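Local coordinates for protein secreted in xylem 3 (PDB 5OD4) that is a secreted effector of a fungal plant pathogen that probably suppresses host immunity and, as Avr2, can also be recognised by resistant plants, at residues Arg82-Ala87 with Thr120-Ile125; Phe21-Leu26 with Trp113-Ser118; Arg49-Ser54 with Val62-Pro67; Ile74-Ile79 with Leu101-Arg106. All coordinates share one frame; numbering follows the deposited sequence.

Contact 1: Arg82-Ala87 with Thr120-Ile125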
# COMPACT_ATOMS: atom_id res chain seq x y z
N ARG A 82 6.08 -4.35 0.66
CA ARG A 82 7.03 -5.42 0.39
C ARG A 82 6.38 -6.42 -0.55
O ARG A 82 5.16 -6.58 -0.58
CB ARG A 82 7.45 -6.13 1.69
CG ARG A 82 8.10 -5.16 2.66
CD ARG A 82 8.65 -5.80 3.91
NE ARG A 82 9.83 -6.55 3.62
CZ ARG A 82 9.96 -7.88 3.59
NH1 ARG A 82 8.99 -8.73 3.77
NH2 ARG A 82 11.15 -8.30 3.34
N ARG A 83 7.22 -7.09 -1.35
CA ARG A 83 6.73 -8.16 -2.22
C ARG A 83 7.46 -9.45 -1.88
O ARG A 83 8.69 -9.44 -1.68
CB ARG A 83 6.82 -7.80 -3.70
CG ARG A 83 8.23 -7.67 -4.26
CD ARG A 83 8.20 -7.34 -5.74
NE ARG A 83 9.54 -7.25 -6.29
CZ ARG A 83 9.83 -7.07 -7.57
NH1 ARG A 83 8.86 -7.05 -8.47
NH2 ARG A 83 11.09 -6.96 -7.96
N ILE A 84 6.72 -10.56 -1.84
CA ILE A 84 7.30 -11.85 -1.54
C ILE A 84 6.99 -12.78 -2.70
O ILE A 84 5.80 -12.99 -3.02
CB ILE A 84 6.83 -12.45 -0.23
CG1 ILE A 84 7.09 -11.49 0.92
CG2 ILE A 84 7.54 -13.80 0.04
CD1 ILE A 84 6.81 -12.07 2.29
N PRO A 85 8.01 -13.34 -3.37
CA PRO A 85 7.81 -14.32 -4.44
C PRO A 85 6.84 -15.41 -4.02
O PRO A 85 7.03 -15.96 -2.96
CB PRO A 85 9.23 -14.87 -4.66
CG PRO A 85 10.10 -13.66 -4.43
CD PRO A 85 9.45 -12.99 -3.25
N VAL A 86 5.90 -15.79 -4.88
CA VAL A 86 5.01 -16.89 -4.58
C VAL A 86 5.79 -18.22 -4.59
O VAL A 86 6.86 -18.36 -5.16
CB VAL A 86 3.79 -16.97 -5.55
CG1 VAL A 86 2.96 -15.70 -5.47
CG2 VAL A 86 4.22 -17.27 -6.98
N ALA A 87 5.19 -19.19 -3.92
CA ALA A 87 5.62 -20.59 -3.94
C ALA A 87 7.06 -20.75 -3.53
O ALA A 87 7.79 -21.61 -4.05
CB ALA A 87 5.34 -21.23 -5.26
N THR A 120 3.19 -11.97 -3.69
CA THR A 120 2.20 -11.47 -2.74
C THR A 120 2.72 -10.15 -2.19
O THR A 120 3.93 -10.02 -1.94
CB THR A 120 2.00 -12.48 -1.57
OG1 THR A 120 1.69 -13.79 -2.12
CG2 THR A 120 0.89 -12.07 -0.63
N TYR A 121 1.82 -9.20 -1.99
CA TYR A 121 2.19 -7.85 -1.59
C TYR A 121 1.72 -7.57 -0.18
O TYR A 121 0.62 -7.95 0.21
CB TYR A 121 1.57 -6.83 -2.58
CG TYR A 121 2.02 -7.10 -3.98
CD1 TYR A 121 3.26 -6.69 -4.41
CD2 TYR A 121 1.25 -7.83 -4.86
CE1 TYR A 121 3.71 -6.97 -5.69
CE2 TYR A 121 1.68 -8.14 -6.14
CZ TYR A 121 2.92 -7.72 -6.54
OH TYR A 121 3.42 -8.01 -7.79
N TYR A 122 2.57 -6.88 0.59
CA TYR A 122 2.32 -6.59 2.01
C TYR A 122 2.42 -5.10 2.21
O TYR A 122 3.51 -4.52 2.05
CB TYR A 122 3.34 -7.33 2.90
CG TYR A 122 3.21 -8.83 2.78
CD1 TYR A 122 3.75 -9.55 1.70
CD2 TYR A 122 2.51 -9.53 3.74
CE1 TYR A 122 3.61 -10.92 1.60
CE2 TYR A 122 2.33 -10.93 3.64
CZ TYR A 122 2.88 -11.58 2.55
OH TYR A 122 2.74 -12.95 2.44
N LEU A 123 1.31 -4.47 2.57
CA LEU A 123 1.22 -3.03 2.78
C LEU A 123 1.23 -2.74 4.28
O LEU A 123 0.48 -3.36 5.03
CB LEU A 123 -0.10 -2.52 2.18
CG LEU A 123 -0.50 -1.09 2.47
CD1 LEU A 123 0.49 -0.11 1.86
CD2 LEU A 123 -1.92 -0.82 1.97
N THR A 124 2.03 -1.75 4.66
CA THR A 124 2.02 -1.23 6.04
C THR A 124 1.88 0.27 5.96
O THR A 124 2.59 0.93 5.19
CB THR A 124 3.28 -1.60 6.81
OG1 THR A 124 3.48 -3.01 6.82
CG2 THR A 124 3.23 -1.11 8.25
N ILE A 125 0.99 0.82 6.78
CA ILE A 125 0.81 2.28 6.95
C ILE A 125 1.01 2.56 8.43
O ILE A 125 0.34 1.93 9.28
CB ILE A 125 -0.59 2.73 6.54
CG1 ILE A 125 -0.89 2.37 5.07
CG2 ILE A 125 -0.78 4.21 6.76
CD1 ILE A 125 -2.33 2.57 4.65
O HOH W 1 6.01 -7.06 -8.72
O HOH W 2 4.05 -14.98 -1.86

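Contact 2: Phe21-Leu26 with Trp113-Ser118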
# COMPACT_ATOMS: atom_id res chain seq x y z
N PHE A 21 -2.15 -8.78 -0.09
CA PHE A 21 -3.02 -9.09 -1.21
C PHE A 21 -2.25 -9.77 -2.30
O PHE A 21 -1.04 -9.64 -2.43
CB PHE A 21 -3.76 -7.86 -1.74
CG PHE A 21 -2.87 -6.79 -2.32
CD1 PHE A 21 -2.30 -5.83 -1.51
CD2 PHE A 21 -2.56 -6.76 -3.68
CE1 PHE A 21 -1.50 -4.83 -2.06
CE2 PHE A 21 -1.78 -5.78 -4.21
CZ PHE A 21 -1.24 -4.82 -3.40
N SER A 22 -3.02 -10.49 -3.12
CA SER A 22 -2.55 -11.13 -4.34
C SER A 22 -3.03 -10.31 -5.56
O SER A 22 -3.96 -9.54 -5.50
CB SER A 22 -3.08 -12.58 -4.41
OG SER A 22 -2.64 -13.39 -3.34
N THR A 23 -2.35 -10.54 -6.66
CA THR A 23 -2.79 -10.02 -7.97
C THR A 23 -3.20 -11.24 -8.81
O THR A 23 -2.43 -12.21 -8.96
CB THR A 23 -1.65 -9.24 -8.65
OG1 THR A 23 -1.35 -8.09 -7.84
CG2 THR A 23 -1.94 -8.88 -10.06
N GLU A 24 -4.36 -11.13 -9.41
CA GLU A 24 -4.84 -12.21 -10.24
C GLU A 24 -4.05 -12.33 -11.52
O GLU A 24 -3.60 -11.30 -12.06
CB GLU A 24 -6.32 -12.04 -10.60
CG GLU A 24 -7.29 -12.37 -9.47
CD GLU A 24 -7.03 -11.83 -8.09
OE1 GLU A 24 -6.87 -12.68 -7.18
OE2 GLU A 24 -7.08 -10.60 -7.91
N PRO A 25 -3.92 -13.53 -12.07
CA PRO A 25 -3.40 -13.74 -13.37
C PRO A 25 -4.03 -12.72 -14.34
O PRO A 25 -5.21 -12.43 -14.30
CB PRO A 25 -3.85 -15.21 -13.64
CG PRO A 25 -3.80 -15.87 -12.34
CD PRO A 25 -4.33 -14.83 -11.44
N LEU A 26 -3.20 -12.16 -15.18
CA LEU A 26 -3.60 -11.04 -16.03
C LEU A 26 -4.65 -11.40 -17.13
O LEU A 26 -5.36 -10.51 -17.64
CB LEU A 26 -2.38 -10.37 -16.62
CG LEU A 26 -1.42 -9.75 -15.57
CD1 LEU A 26 -0.21 -9.17 -16.26
CD2 LEU A 26 -2.09 -8.71 -14.68
N TRP A 113 2.79 0.15 -9.71
CA TRP A 113 3.76 -0.75 -10.35
C TRP A 113 3.07 -1.55 -11.43
O TRP A 113 1.85 -1.65 -11.47
CB TRP A 113 4.46 -1.65 -9.34
CG TRP A 113 3.59 -2.60 -8.59
CD1 TRP A 113 3.25 -3.87 -8.94
CD2 TRP A 113 3.01 -2.38 -7.30
NE1 TRP A 113 2.50 -4.46 -7.95
CE2 TRP A 113 2.35 -3.57 -6.93
CE3 TRP A 113 3.02 -1.31 -6.38
CZ2 TRP A 113 1.73 -3.70 -5.70
CZ3 TRP A 113 2.37 -1.46 -5.19
CH2 TRP A 113 1.74 -2.64 -4.86
N ASP A 114 3.85 -2.15 -12.32
CA ASP A 114 3.29 -3.03 -13.35
C ASP A 114 2.74 -4.28 -12.66
O ASP A 114 3.44 -4.98 -11.95
CB ASP A 114 4.36 -3.42 -14.36
CG ASP A 114 4.82 -2.28 -15.23
OD1 ASP A 114 4.14 -1.25 -15.38
OD2 ASP A 114 5.87 -2.46 -15.89
N ALA A 115 1.48 -4.59 -12.93
CA ALA A 115 0.82 -5.68 -12.21
C ALA A 115 1.53 -7.00 -12.47
O ALA A 115 1.89 -7.30 -13.62
CB ALA A 115 -0.63 -5.75 -12.63
N ASP A 116 1.69 -7.79 -11.42
CA ASP A 116 2.44 -9.04 -11.49
C ASP A 116 1.87 -10.02 -10.48
O ASP A 116 1.89 -9.78 -9.27
CB ASP A 116 3.93 -8.79 -11.27
CG ASP A 116 4.81 -10.04 -11.53
OD1 ASP A 116 4.35 -11.16 -11.41
OD2 ASP A 116 6.02 -9.87 -11.87
N ALA A 117 1.36 -11.14 -11.00
CA ALA A 117 0.73 -12.16 -10.18
C ALA A 117 1.70 -13.07 -9.44
O ALA A 117 1.28 -13.88 -8.62
CB ALA A 117 -0.17 -13.04 -11.05
N SER A 118 3.00 -12.92 -9.68
CA SER A 118 4.04 -13.82 -9.15
C SER A 118 4.57 -13.42 -7.78
O SER A 118 5.53 -14.03 -7.32
CB SER A 118 5.20 -13.96 -10.14
OG SER A 118 6.01 -12.82 -10.22
O HOH W 3 0.68 -6.52 -8.93
O HOH W 4 -0.22 -12.68 -6.39

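Contact 3: Arg49-Ser54 with Val62-Pro67. With EDO (1,2-ethanediol), chain E; EDO (1,2-ethanediol), chain C.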
# COMPACT_ATOMS: atom_id res chain seq x y z
N ARG A 49 -7.01 2.67 -0.76
CA ARG A 49 -7.59 1.81 -1.78
C ARG A 49 -6.48 1.13 -2.55
O ARG A 49 -5.42 1.72 -2.77
CB ARG A 49 -8.55 2.56 -2.71
CG ARG A 49 -7.96 3.79 -3.35
CD ARG A 49 -8.99 4.46 -4.24
NE ARG A 49 -8.39 5.58 -4.95
CZ ARG A 49 -9.06 6.43 -5.68
NH1 ARG A 49 -10.38 6.34 -5.81
NH2 ARG A 49 -8.41 7.41 -6.27
N ILE A 50 -6.74 -0.10 -2.96
CA ILE A 50 -5.82 -0.96 -3.69
C ILE A 50 -6.57 -1.41 -4.92
O ILE A 50 -7.64 -2.01 -4.80
CB ILE A 50 -5.37 -2.16 -2.84
CG1 ILE A 50 -4.73 -1.72 -1.52
CG2 ILE A 50 -4.44 -3.03 -3.65
CD1 ILE A 50 -4.56 -2.83 -0.51
N TYR A 51 -6.07 -1.09 -6.10
CA TYR A 51 -6.83 -1.29 -7.33
C TYR A 51 -5.91 -1.42 -8.50
O TYR A 51 -4.71 -1.36 -8.36
CB TYR A 51 -7.86 -0.18 -7.51
CG TYR A 51 -7.29 1.20 -7.66
CD1 TYR A 51 -6.86 1.94 -6.56
CD2 TYR A 51 -7.21 1.80 -8.89
CE1 TYR A 51 -6.36 3.22 -6.69
CE2 TYR A 51 -6.75 3.11 -9.03
CZ TYR A 51 -6.34 3.82 -7.93
OH TYR A 51 -5.91 5.12 -8.08
N GLU A 52 -6.50 -1.62 -9.68
CA GLU A 52 -5.74 -1.68 -10.92
C GLU A 52 -6.23 -0.64 -11.90
O GLU A 52 -7.40 -0.24 -11.88
CB GLU A 52 -5.81 -3.08 -11.54
CG GLU A 52 -5.08 -4.09 -10.62
CD GLU A 52 -5.51 -5.54 -10.81
OE1 GLU A 52 -6.66 -5.78 -11.23
OE2 GLU A 52 -4.65 -6.44 -10.62
N ARG A 53 -5.32 -0.19 -12.77
CA ARG A 53 -5.64 0.72 -13.84
C ARG A 53 -4.94 0.29 -15.10
O ARG A 53 -3.90 -0.34 -15.08
CB ARG A 53 -5.29 2.16 -13.49
CG ARG A 53 -3.84 2.53 -13.33
CD ARG A 53 -3.62 4.04 -13.45
NE ARG A 53 -4.15 4.77 -12.30
CZ ARG A 53 -3.43 5.45 -11.37
NH1 ARG A 53 -4.06 6.06 -10.38
NH2 ARG A 53 -2.10 5.51 -11.41
N SER A 54 -5.52 0.65 -16.22
CA SER A 54 -4.91 0.33 -17.50
C SER A 54 -3.71 1.24 -17.83
O SER A 54 -3.73 2.41 -17.47
CB SER A 54 -5.93 0.48 -18.61
OG SER A 54 -6.96 -0.46 -18.49
N VAL A 62 -2.19 -0.11 -8.17
CA VAL A 62 -2.13 1.21 -7.54
C VAL A 62 -2.59 1.11 -6.11
O VAL A 62 -3.61 0.46 -5.82
CB VAL A 62 -3.03 2.22 -8.30
CG1 VAL A 62 -2.83 3.62 -7.73
CG2 VAL A 62 -2.74 2.21 -9.81
N ILE A 63 -1.88 1.82 -5.22
CA ILE A 63 -2.33 2.02 -3.85
C ILE A 63 -2.38 3.51 -3.60
O ILE A 63 -1.39 4.19 -3.78
CB ILE A 63 -1.41 1.35 -2.84
CG1 ILE A 63 -1.31 -0.15 -3.13
CG2 ILE A 63 -1.90 1.61 -1.40
CD1 ILE A 63 -0.47 -0.95 -2.17
N ASP A 64 -3.54 4.00 -3.14
CA ASP A 64 -3.69 5.38 -2.66
C ASP A 64 -3.99 5.37 -1.18
O ASP A 64 -4.78 4.55 -0.71
CB ASP A 64 -4.86 6.08 -3.38
CG ASP A 64 -4.67 6.28 -4.84
OD1 ASP A 64 -3.56 6.60 -5.31
OD2 ASP A 64 -5.72 6.19 -5.58
N VAL A 65 -3.41 6.35 -0.45
CA VAL A 65 -3.65 6.52 0.99
C VAL A 65 -3.97 7.99 1.21
O VAL A 65 -3.23 8.86 0.76
CB VAL A 65 -2.42 6.10 1.79
CG1 VAL A 65 -2.65 6.38 3.28
CG2 VAL A 65 -2.08 4.64 1.55
N ALA A 66 -5.07 8.29 1.94
CA ALA A 66 -5.45 9.67 2.13
C ALA A 66 -6.14 9.86 3.45
O ALA A 66 -6.79 8.94 3.97
CB ALA A 66 -6.38 10.14 1.01
N PRO A 67 -6.09 11.08 4.00
CA PRO A 67 -6.96 11.42 5.13
C PRO A 67 -8.42 11.31 4.73
O PRO A 67 -8.75 11.38 3.53
CB PRO A 67 -6.62 12.89 5.44
CG PRO A 67 -5.30 13.13 4.75
CD PRO A 67 -5.33 12.26 3.54
C1 EDO E . -10.85 -0.73 -10.21
O1 EDO E . -10.09 -0.18 -11.32
C2 EDO E . -10.63 -2.24 -10.02
O2 EDO E . -9.28 -2.51 -9.58
C1 EDO C . -9.41 -1.21 -0.41
O1 EDO C . -9.19 -1.19 -1.87
C2 EDO C . -9.97 -2.49 0.19
O2 EDO C . -9.11 -3.55 -0.19
O HOH W 5 -3.74 7.62 -7.85

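Contact 4: Ile74-Ile79 with Leu101-Arg106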
# COMPACT_ATOMS: atom_id res chain seq x y z
N ILE A 74 -2.64 14.99 9.98
CA ILE A 74 -2.28 15.63 11.24
C ILE A 74 -0.91 15.24 11.74
O ILE A 74 -0.47 15.72 12.79
CB ILE A 74 -3.33 15.37 12.34
CG1 ILE A 74 -3.32 13.91 12.82
CG2 ILE A 74 -4.71 15.78 11.88
CD1 ILE A 74 -4.32 13.65 13.92
N ALA A 75 -0.23 14.38 11.00
CA ALA A 75 1.08 13.81 11.35
C ALA A 75 1.70 13.32 10.06
O ALA A 75 1.07 13.30 9.01
CB ALA A 75 0.95 12.73 12.39
N ASN A 76 2.96 12.88 10.19
CA ASN A 76 3.63 12.20 9.07
C ASN A 76 3.42 10.71 9.16
O ASN A 76 3.45 10.14 10.24
CB ASN A 76 5.14 12.48 9.14
CG ASN A 76 5.46 13.93 8.96
OD1 ASN A 76 5.09 14.54 7.96
ND2 ASN A 76 6.20 14.49 9.92
N TYR A 77 3.22 10.09 7.99
CA TYR A 77 3.01 8.64 7.91
C TYR A 77 3.94 8.04 6.90
O TYR A 77 4.21 8.59 5.82
CB TYR A 77 1.55 8.32 7.50
CG TYR A 77 0.51 8.84 8.45
CD1 TYR A 77 0.09 10.17 8.37
CD2 TYR A 77 -0.06 8.05 9.41
CE1 TYR A 77 -0.86 10.66 9.22
CE2 TYR A 77 -1.04 8.54 10.27
CZ TYR A 77 -1.43 9.84 10.18
OH TYR A 77 -2.38 10.40 10.98
N GLU A 78 4.43 6.84 7.25
CA GLU A 78 5.24 5.98 6.41
C GLU A 78 4.33 4.93 5.78
O GLU A 78 3.54 4.29 6.48
CB GLU A 78 6.31 5.32 7.28
CG GLU A 78 7.22 4.32 6.59
CD GLU A 78 8.21 4.91 5.64
OE1 GLU A 78 8.25 6.12 5.41
OE2 GLU A 78 9.02 4.10 5.09
N ILE A 79 4.45 4.75 4.46
CA ILE A 79 3.66 3.79 3.71
C ILE A 79 4.65 2.88 2.97
O ILE A 79 5.50 3.37 2.24
CB ILE A 79 2.75 4.50 2.70
CG1 ILE A 79 1.80 5.47 3.38
CG2 ILE A 79 1.97 3.49 1.88
CD1 ILE A 79 1.29 6.55 2.49
N LEU A 101 2.95 10.30 3.59
CA LEU A 101 1.84 11.26 3.73
C LEU A 101 2.32 12.23 4.79
O LEU A 101 2.43 11.87 5.95
CB LEU A 101 0.50 10.52 4.12
CG LEU A 101 -0.73 11.43 4.26
CD1 LEU A 101 -1.16 11.98 2.91
CD2 LEU A 101 -1.84 10.67 4.93
N SER A 102 2.64 13.48 4.38
CA SER A 102 3.25 14.45 5.26
C SER A 102 2.21 15.28 6.01
O SER A 102 1.09 15.50 5.53
CB SER A 102 4.08 15.42 4.41
OG SER A 102 3.24 15.96 3.40
N THR A 103 2.59 15.79 7.18
CA THR A 103 1.68 16.66 7.95
C THR A 103 1.22 17.82 7.08
O THR A 103 2.02 18.50 6.46
CB THR A 103 2.43 17.22 9.14
OG1 THR A 103 2.95 16.13 9.85
CG2 THR A 103 1.51 18.03 10.04
N GLY A 104 -0.09 18.05 7.05
CA GLY A 104 -0.67 19.11 6.27
C GLY A 104 -1.06 18.76 4.86
O GLY A 104 -1.77 19.53 4.22
N SER A 105 -0.58 17.62 4.35
CA SER A 105 -0.94 17.21 3.01
C SER A 105 -2.37 16.72 2.95
O SER A 105 -2.93 16.22 3.93
CB SER A 105 0.04 16.21 2.45
OG SER A 105 0.01 14.98 3.09
N ARG A 106 -2.94 16.82 1.76
CA ARG A 106 -4.28 16.34 1.50
C ARG A 106 -4.32 14.97 0.86
O ARG A 106 -5.34 14.30 0.87
CB ARG A 106 -5.02 17.35 0.64
CG ARG A 106 -5.26 18.62 1.43
CD ARG A 106 -6.02 19.71 0.74
NE ARG A 106 -6.20 20.84 1.64
CZ ARG A 106 -5.23 21.67 2.05
NH1 ARG A 106 -3.98 21.52 1.62
NH2 ARG A 106 -5.51 22.66 2.88

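Contact 1: Arg82-Ala87 with Thr120-Ile125
Ile84 meets the ring of Tyr122 along the whole of its longer branch. Its CB starts 4.0 Å from Tyr122 CE1. With CG1 anti to the carbonyl carbon (chi1 -56°), the next atom lies closer to the same ring carbon, and the terminal CD1 comes closest, 3.5 Å from Tyr122 CE1, with CZ just beyond. The two side chains cross obliquely, and the branched aliphatic chain offers a run of CH groups to the ring on this partly exposed face. Beneath them the backbones form an antiparallel pair. Arg82 and Tyr122 exchange two N-H...O bonds, as do Ile84 and Thr120, where Ile84 N reaches Thr120 O at 2.8 Å. Between these hydrogen-bonded pairs sits the non-hydrogen-bonded pair Arg83–Tyr121, and CA-H groups point at carbonyl oxygens there. Strands 77-85 and 119-127 are the two central strands of one four-stranded sheet of the beta-sandwich. Arg83 and Tyr121 turn to the face that looks toward the other sheet, where Tyr121 is buried beside Trp113 and Phe21. Arg83 CB packs 3.8 Å from Tyr121 CE1, and the extended chain beyond it carries the charge outward to a salt bridge with Asp94. A water in the plane of both flat groups accepts from Arg83 NH1 and donates to Tyr121 OH, 2.9 Å from the latter's oxygen; that hydroxyl is also bonded to Asp116 O. A second water donates to Ile84 O and lies 2.7 Å from Thr120 OG1, a small hydroxyl that can share a water with the neighbouring strand's carbonyl; Val86 CG1 lies 4.1 Å from Thr120 OG1.

Contact 2: Phe21-Leu26 with Trp113-Ser118
Phe21 and Trp113 reach toward each other tip to tip, Phe21 CZ lying 3.9 Å from Trp113 CZ2 at the edge of the indole. In each, CG sits between the backbone N and the carbonyl carbon (chi1 64° and 63°), from where the ring projects toward the other. Such large rings suit the space between the sheets, since strand 17-21 belongs to one layer of the beta-sandwich and strand 109-114 to the other. In a smaller apolar pair, Leu26 CD2 touches Ala115 CB at 3.9 Å. Carbons also meet carbonyl oxygens: Thr23 CB rests 3.6 Å from Asp116 O, and Ala117 CB lies 3.2 Å from Thr23 O, the small alanine side chain suiting so close an approach.

Polar links run through water. One molecule accepts from Trp113 NE1 and from Asp116 N, and lies 2.8 Å from Thr23 OG1. A second accepts from Thr23 N near Ala117 O. Within the loop, Asp116 OD1 takes Ser118 N at 2.8 Å, an Asx turn, and Ser118 OG from the same face of its carboxylate plane. No direct N-H or O-H bond joins the two segments, so van der Waals contact and bridging water hold them together.

Contact 3: Arg49-Ser54 with Val62-Pro67
Arg49 and Tyr51 both hold CG between the backbone N and the carbonyl carbon, the crowded position (chi1 53° and 63°), while Asp64 has its CG anti to its carbonyl carbon (chi1 -65°); the Arg49 and Tyr51 side chains, continuing from there, both reach Asp64 OD2. Arg49, extended from CG to NE, lies side by side with Asp64 and makes a salt bridge side-on: NE meets the anti lone pair of OD2 at 2.8 Å, and NH2 reaches the same oxygen at 3.0 Å from out of the carboxylate plane. Tyr51 OH donates to OD2 on its syn side at 2.7 Å. Three donors around one buried oxygen would be expected to stabilise the carboxylate's charge. Asp64 OD1 is served separately by Thr110 and by a water held by Arg53 NH1.

All this stands on a beta hairpin, strands 47-53 and 60-66, in which Arg49–Asp64 and Tyr51–Val62 are hydrogen-bonded pairs. Branched Val62 touches two flat groups: its CB lies over a face of the Tyr51 ring, 3.8 Å from the centroid, a CH-pi contact, and CG2 sits over the centre of the Arg53 guanidinium, 3.7 Å from CZ. On the other face Ile50 CG1 meets Ile63 CG1 at 4.1 Å, both isoleucines facing the sandwich interior.

Contact 4: Ile74-Ile79 with Leu101-Arg106
Asn76 OD1 is gripped by two groups of Thr103: its backbone N at 2.9 Å, with a fairly straight N-H, and its OG1 at 3.3 Å, a weak bond. The N-H arrives from above the plane of the amide, 46° out of it. Thr103 is the second residue of a type II beta turn, Ser102 to Ser105, that leads out of strand 94-101, and Asn76 stands just before strand 77-85, so the side-chain amide ties the turn to the entry of the neighbouring strand where regular backbone pairing stops. CG sits beside the backbone N (chi1 -64°), and the short Asn76 chain crosses Thr103 at about a right angle.

Inside the turn, Ser102 O accepts from Ser105 N and, on a lone pair in its carbonyl plane, from Ser105 OG at 2.7 Å, so a small hydroxyl residue reinforces the closing bond. Gly104 takes the positive phi of the turn's third position, where a CB would jam against the carbonyl O of Thr103. The beta-branched Thr103 fits closely as well, with Thr103 OG1 3.1 Å from Ala75 C.

Further in, Tyr77 and Leu101 form an antiparallel hydrogen-bonded pair, Tyr77 N to Leu101 O at 2.8 Å and the longer return bond, Leu101 N to Tyr77 O, at 3.1 Å. Their side chains run side by side, and their ring and branched carbons suit a buried place, where Leu46 of a loop touches both. Leu101 CD2 packs 4.0 Å from Tyr77 CD1, and the Leu101 carbonyl oxygen lies in the plane of the Tyr77 ring, at its edge.

In the fold
Contacts 1 and 4 both use strand 77-85, near its two ends: contact 1 joins it to strand 119-127 largely at the surface, whereas contact 4 joins it to strand 94-101 and the following turn, partly buried. Contact 3 pairs strands within the second sheet, and contact 2, partly buried like contact 3, links strand ends and loops of the two sheets. Regular backbone pairing dominates contacts 1 and 3, contact 3 adding a salt-bridge and hydroxyl cluster around buried Asp64; contact 4 keeps one backbone pair and adds a side-chain amide where pairing ends, and contact 2 relies on packing and water. Tyr121, Phe21, Trp113, Ile50 and Ile63 bring contacts 1, 2 and 3 together, while Val65 meets Ile79 of contact 4.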